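Local coordinates for MAGE domain-containing protein (Xenopus laevis, PDB 7DG2) that probably serves as the Nse3 subunit of the Smc5/6 complex, pairing with Nse1 to bind and shape Nse4, at residues B[97-109]-B[142-156]. Sequence-based numbering, arbitrary orientation.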
loop_
_atom_site.group_PDB
_atom_site.type_symbol
_atom_site.label_atom_id
_atom_site.label_comp_id
_atom_site.label_asym_id
_atom_site.label_seq_id
_atom_site.Cartn_x
_atom_site.Cartn_y
_atom_site.Cartn_z
ATOM N N SER B 97 11.664 3.975 -1.316
ATOM C CA SER B 97 13.062 4.072 -0.909
ATOM C C SER B 97 13.733 2.703 -0.871
ATOM O O SER B 97 14.903 2.564 -1.261
ATOM C CB SER B 97 13.156 4.757 0.454
ATOM O OG SER B 97 12.749 6.104 0.341
ATOM N N LYS B 98 13.014 1.679 -0.404
ATOM C CA LYS B 98 13.599 0.347 -0.342
ATOM C C LYS B 98 13.959 -0.162 -1.727
ATOM O O LYS B 98 14.965 -0.856 -1.883
ATOM C CB LYS B 98 12.644 -0.637 0.331
ATOM C CG LYS B 98 12.496 -0.468 1.834
ATOM C CD LYS B 98 11.395 -1.382 2.347
ATOM C CE LYS B 98 11.200 -1.220 3.841
ATOM N NZ LYS B 98 10.240 -2.240 4.366
ATOM N N LEU B 99 13.157 0.176 -2.748
ATOM C CA LEU B 99 13.487 -0.287 -4.091
ATOM C C LEU B 99 14.730 0.409 -4.625
ATOM O O LEU B 99 15.500 -0.196 -5.379
ATOM C CB LEU B 99 12.306 -0.064 -5.046
ATOM C CG LEU B 99 12.445 -0.819 -6.363
ATOM C CD1 LEU B 99 12.232 -2.313 -6.126
ATOM C CD2 LEU B 99 11.476 -0.300 -7.384
ATOM N N GLY B 100 14.939 1.676 -4.250
ATOM C CA GLY B 100 16.193 2.331 -4.585
ATOM C C GLY B 100 17.388 1.565 -4.044
ATOM O O GLY B 100 18.362 1.317 -4.759
ATOM N N LEU B 101 17.317 1.161 -2.773
ATOM C CA LEU B 101 18.418 0.402 -2.182
ATOM C C LEU B 101 18.583 -0.943 -2.876
ATOM O O LEU B 101 19.698 -1.343 -3.231
ATOM C CB LEU B 101 18.193 0.212 -0.682
ATOM C CG LEU B 101 19.187 -0.729 -0.003
ATOM C CD1 LEU B 101 20.605 -0.209 -0.150
ATOM C CD2 LEU B 101 18.842 -0.910 1.470
ATOM N N LEU B 102 17.475 -1.652 -3.097
ATOM C CA LEU B 102 17.568 -2.952 -3.749
ATOM C C LEU B 102 18.183 -2.829 -5.132
ATOM O O LEU B 102 19.009 -3.662 -5.531
ATOM C CB LEU B 102 16.187 -3.603 -3.835
ATOM C CG LEU B 102 16.142 -4.876 -4.689
ATOM C CD1 LEU B 102 16.943 -5.991 -4.031
ATOM C CD2 LEU B 102 14.694 -5.287 -4.873
ATOM N N MET B 103 17.802 -1.794 -5.885
ATOM C CA MET B 103 18.319 -1.666 -7.243
ATOM C C MET B 103 19.831 -1.461 -7.244
ATOM O O MET B 103 20.540 -1.967 -8.124
ATOM C CB MET B 103 17.624 -0.508 -7.957
ATOM C CG MET B 103 18.214 -0.183 -9.324
ATOM S SD MET B 103 17.997 -1.513 -10.523
ATOM C CE MET B 103 16.599 -0.881 -11.477
ATOM N N VAL B 104 20.338 -0.722 -6.264
ATOM C CA VAL B 104 21.780 -0.518 -6.155
ATOM C C VAL B 104 22.482 -1.846 -5.894
ATOM O O VAL B 104 23.537 -2.136 -6.475
ATOM C CB VAL B 104 22.070 0.515 -5.052
ATOM C CG1 VAL B 104 23.550 0.546 -4.719
ATOM C CG2 VAL B 104 21.585 1.883 -5.485
ATOM N N ILE B 105 21.891 -2.684 -5.038
ATOM C CA ILE B 105 22.468 -3.994 -4.738
ATOM C C ILE B 105 22.382 -4.914 -5.956
ATOM O O ILE B 105 23.353 -5.595 -6.316
ATOM C CB ILE B 105 21.774 -4.611 -3.508
ATOM C CG1 ILE B 105 22.042 -3.764 -2.265
ATOM C CG2 ILE B 105 22.227 -6.048 -3.289
ATOM C CD1 ILE B 105 21.208 -4.201 -1.055
ATOM N N LEU B 106 21.214 -4.961 -6.607
ATOM C CA LEU B 106 21.096 -5.772 -7.820
ATOM C C LEU B 106 22.103 -5.328 -8.871
ATOM O O LEU B 106 22.623 -6.150 -9.634
ATOM C CB LEU B 106 19.678 -5.678 -8.396
ATOM C CG LEU B 106 18.538 -6.296 -7.569
ATOM C CD1 LEU B 106 17.193 -5.972 -8.218
ATOM C CD2 LEU B 106 18.702 -7.801 -7.460
ATOM N N SER B 107 22.349 -4.020 -8.950
ATOM C CA SER B 107 23.289 -3.483 -9.926
ATOM C C SER B 107 24.688 -4.030 -9.690
ATOM O O SER B 107 25.338 -4.508 -10.625
ATOM C CB SER B 107 23.301 -1.955 -9.872
ATOM O OG SER B 107 22.067 -1.409 -10.329
ATOM N N LEU B 108 25.162 -3.974 -8.444
ATOM C CA LEU B 108 26.509 -4.463 -8.149
ATOM C C LEU B 108 26.629 -5.942 -8.490
ATOM O O LEU B 108 27.588 -6.369 -9.144
ATOM C CB LEU B 108 26.855 -4.211 -6.680
ATOM C CG LEU B 108 28.267 -4.683 -6.291
ATOM C CD1 LEU B 108 29.307 -3.880 -7.046
ATOM C CD2 LEU B 108 28.511 -4.607 -4.777
ATOM N N ILE B 109 25.638 -6.730 -8.082
ATOM C CA ILE B 109 25.673 -8.167 -8.330
ATOM C C ILE B 109 25.769 -8.446 -9.822
ATOM O O ILE B 109 26.643 -9.186 -10.280
ATOM C CB ILE B 109 24.435 -8.839 -7.715
ATOM C CG1 ILE B 109 24.444 -8.714 -6.191
ATOM C CG2 ILE B 109 24.327 -10.292 -8.189
ATOM C CD1 ILE B 109 23.125 -9.154 -5.562
ATOM N N VAL B 142 19.326 -2.072 8.578
ATOM C CA VAL B 142 19.613 -2.361 7.172
ATOM C C VAL B 142 20.161 -3.769 6.996
ATOM O O VAL B 142 19.973 -4.388 5.938
ATOM C CB VAL B 142 20.584 -1.314 6.595
ATOM C CG1 VAL B 142 20.718 -1.503 5.091
ATOM C CG2 VAL B 142 20.108 0.092 6.915
ATOM N N LYS B 143 20.858 -4.293 8.008
ATOM C CA LYS B 143 21.274 -5.689 7.984
ATOM C C LYS B 143 20.070 -6.609 7.829
ATOM O O LYS B 143 20.091 -7.550 7.027
ATOM C CB LYS B 143 22.046 -6.029 9.265
ATOM C CG LYS B 143 22.394 -7.500 9.399
ATOM C CD LYS B 143 23.568 -7.898 8.519
ATOM C CE LYS B 143 24.112 -9.256 8.940
ATOM N NZ LYS B 143 25.308 -9.655 8.159
ATOM N N LYS B 144 19.010 -6.350 8.596
ATOM C CA LYS B 144 17.814 -7.180 8.495
ATOM C C LYS B 144 17.078 -6.939 7.179
ATOM O O LYS B 144 16.551 -7.881 6.578
ATOM C CB LYS B 144 16.891 -6.917 9.680
ATOM C CG LYS B 144 15.747 -7.909 9.790
ATOM C CD LYS B 144 15.165 -7.940 11.195
ATOM C CE LYS B 144 14.643 -6.583 11.599
ATOM N NZ LYS B 144 13.638 -6.076 10.624
ATOM N N LEU B 145 17.015 -5.684 6.728
ATOM C CA LEU B 145 16.354 -5.392 5.456
ATOM C C LEU B 145 17.010 -6.151 4.313
ATOM O O LEU B 145 16.323 -6.773 3.491
ATOM C CB LEU B 145 16.379 -3.885 5.183
ATOM C CG LEU B 145 15.833 -3.443 3.821
ATOM C CD1 LEU B 145 14.374 -3.850 3.698
ATOM C CD2 LEU B 145 15.992 -1.935 3.638
ATOM N N VAL B 146 18.346 -6.128 4.255
ATOM C CA VAL B 146 19.062 -6.696 3.113
ATOM C C VAL B 146 19.191 -8.213 3.213
ATOM O O VAL B 146 19.009 -8.923 2.217
ATOM C CB VAL B 146 20.435 -6.015 2.961
ATOM C CG1 VAL B 146 21.242 -6.708 1.884
ATOM C CG2 VAL B 146 20.257 -4.525 2.628
ATOM N N THR B 147 19.519 -8.750 4.397
ATOM C CA THR B 147 19.791 -10.179 4.517
ATOM C C THR B 147 18.571 -11.009 4.893
ATOM O O THR B 147 18.625 -12.240 4.783
ATOM C CB THR B 147 20.897 -10.447 5.558
ATOM O OG1 THR B 147 20.420 -10.127 6.873
ATOM C CG2 THR B 147 22.125 -9.619 5.245
ATOM N N GLU B 148 17.479 -10.385 5.329
ATOM C CA GLU B 148 16.280 -11.127 5.706
ATOM C C GLU B 148 15.079 -10.712 4.867
ATOM O O GLU B 148 14.525 -11.549 4.149
ATOM C CB GLU B 148 15.991 -10.949 7.211
ATOM C CG GLU B 148 17.131 -11.442 8.113
ATOM C CD GLU B 148 16.814 -11.347 9.602
ATOM O OE1 GLU B 148 15.620 -11.336 9.975
ATOM O OE2 GLU B 148 17.769 -11.284 10.402
ATOM N N GLU B 149 14.684 -9.440 4.908
ATOM C CA GLU B 149 13.466 -9.016 4.219
ATOM C C GLU B 149 13.579 -9.223 2.714
ATOM O O GLU B 149 12.715 -9.864 2.101
ATOM C CB GLU B 149 13.159 -7.554 4.539
ATOM C CG GLU B 149 11.913 -7.012 3.826
ATOM C CD GLU B 149 11.456 -5.668 4.386
ATOM O OE1 GLU B 149 10.874 -4.854 3.633
ATOM O OE2 GLU B 149 11.694 -5.425 5.587
ATOM N N PHE B 150 14.636 -8.684 2.096
ATOM C CA PHE B 150 14.821 -8.878 0.655
ATOM C C PHE B 150 14.961 -10.353 0.299
ATOM O O PHE B 150 14.592 -10.763 -0.804
ATOM C CB PHE B 150 16.050 -8.117 0.155
ATOM C CG PHE B 150 15.887 -6.620 0.093
ATOM C CD1 PHE B 150 14.631 -6.021 0.113
ATOM C CD2 PHE B 150 17.009 -5.810 -0.026
ATOM C CE1 PHE B 150 14.507 -4.640 0.025
ATOM C CE2 PHE B 150 16.898 -4.430 -0.100
ATOM C CZ PHE B 150 15.641 -3.842 -0.082
ATOM N N VAL B 151 15.486 -11.167 1.214
ATOM C CA VAL B 151 15.702 -12.575 0.913
ATOM C C VAL B 151 14.395 -13.359 0.989
ATOM O O VAL B 151 14.109 -14.187 0.111
ATOM C CB VAL B 151 16.785 -13.139 1.856
ATOM C CG1 VAL B 151 16.947 -14.623 1.641
ATOM C CG2 VAL B 151 18.105 -12.444 1.574
ATOM N N LYS B 152 13.571 -13.089 2.010
ATOM C CA LYS B 152 12.277 -13.760 2.122
ATOM C C LYS B 152 11.319 -13.331 1.017
ATOM O O LYS B 152 10.436 -14.103 0.626
ATOM C CB LYS B 152 11.670 -13.486 3.492
ATOM C CG LYS B 152 12.420 -14.183 4.623
ATOM C CD LYS B 152 12.440 -13.340 5.877
ATOM C CE LYS B 152 11.044 -12.978 6.333
ATOM N NZ LYS B 152 11.094 -12.036 7.497
ATOM N N GLN B 153 11.487 -12.118 0.500
ATOM C CA GLN B 153 10.729 -11.685 -0.671
ATOM C C GLN B 153 11.244 -12.305 -1.960
ATOM O O GLN B 153 10.595 -12.152 -3.006
ATOM C CB GLN B 153 10.765 -10.157 -0.760
ATOM C CG GLN B 153 10.007 -9.489 0.386
ATOM C CD GLN B 153 10.197 -7.972 0.410
ATOM O OE1 GLN B 153 11.246 -7.453 0.014
ATOM N NE2 GLN B 153 9.179 -7.258 0.875
ATOM N N LYS B 154 12.380 -13.017 -1.906
ATOM C CA LYS B 154 13.043 -13.623 -3.061
ATOM C C LYS B 154 13.591 -12.590 -4.041
ATOM O O LYS B 154 13.810 -12.910 -5.213
ATOM C CB LYS B 154 12.132 -14.597 -3.815
ATOM C CG LYS B 154 11.463 -15.629 -2.934
ATOM C CD LYS B 154 12.466 -16.488 -2.230
ATOM C CE LYS B 154 11.788 -17.759 -1.725
ATOM N NZ LYS B 154 12.742 -18.611 -0.974
ATOM N N TYR B 155 13.827 -11.355 -3.586
ATOM C CA TYR B 155 14.581 -10.422 -4.418
ATOM C C TYR B 155 16.053 -10.793 -4.468
ATOM O O TYR B 155 16.711 -10.577 -5.486
ATOM C CB TYR B 155 14.447 -8.994 -3.899
ATOM C CG TYR B 155 13.171 -8.292 -4.293
ATOM C CD1 TYR B 155 12.855 -8.086 -5.629
ATOM C CD2 TYR B 155 12.312 -7.784 -3.320
ATOM C CE1 TYR B 155 11.696 -7.407 -5.994
ATOM C CE2 TYR B 155 11.155 -7.123 -3.667
ATOM C CZ TYR B 155 10.858 -6.927 -4.997
ATOM O OH TYR B 155 9.693 -6.272 -5.325
ATOM N N LEU B 156 16.585 -11.350 -3.383
ATOM C CA LEU B 156 17.985 -11.729 -3.316
ATOM C C LEU B 156 18.108 -13.147 -2.780
ATOM O O LEU B 156 17.251 -13.623 -2.032
ATOM C CB LEU B 156 18.771 -10.783 -2.406
ATOM C CG LEU B 156 18.816 -9.294 -2.767
ATOM C CD1 LEU B 156 19.465 -8.494 -1.650
ATOM C CD2 LEU B 156 19.537 -9.078 -4.087
#
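Leu102 touches two aromatic rings with different atoms, CD2 over Tyr155 and CB over Phe150, at the core of the second winged-helix half of the MAGE homology domain, where helix 97-109 crosses helix 142-152 at -80° and the chain then runs toward the strand that begins at Leu156. The evidence for close packing is direct: Leu102 CD2 stands 3.5 Å from the centroid of the Tyr155 ring, 19° off its normal, a CH-pi contact over the face. Its CB makes a second, longer one over a face of Phe150, whose opposite face is covered by Leu145 CG. With Leu102 CG anti to the backbone N (chi1 171°), both methyls are directed to the 155-156 end, CD1 meeting Leu156 CG at 4.0 Å. Beside Phe150, Leu101 is a knob in a hole formed by Val142, Leu145, Val146 and Phe150; Leu101 CD2 meets Leu145 CD2 tip to tip at 3.7 Å. One turn on, Ile105 CD1 reaches Val146 CG2 at 3.8 Å. Phe62 of the Nse4 chain also packs on Leu106, and Tyr155 OH, beyond the Leu102 contact, bonds to Glu180 and to Arg64 of the Nse4 chain.

The solvent side, by contrast, rests on one polar pair. Lys98, extended beyond CG, lays CD and CE beside Leu145 CD1 (4.1 Å from each) and crosses the Glu149 side chain at about a right angle; both residues are partly exposed. A methionine in its place would probably leave the Glu149 carboxylate without its cationic mate. The salt bridge is one-sided: Lys98 NZ lies 2.8 Å from Glu149 OE1, which accepts through its syn lone pair, and 3.7 Å from Glu149 OE2.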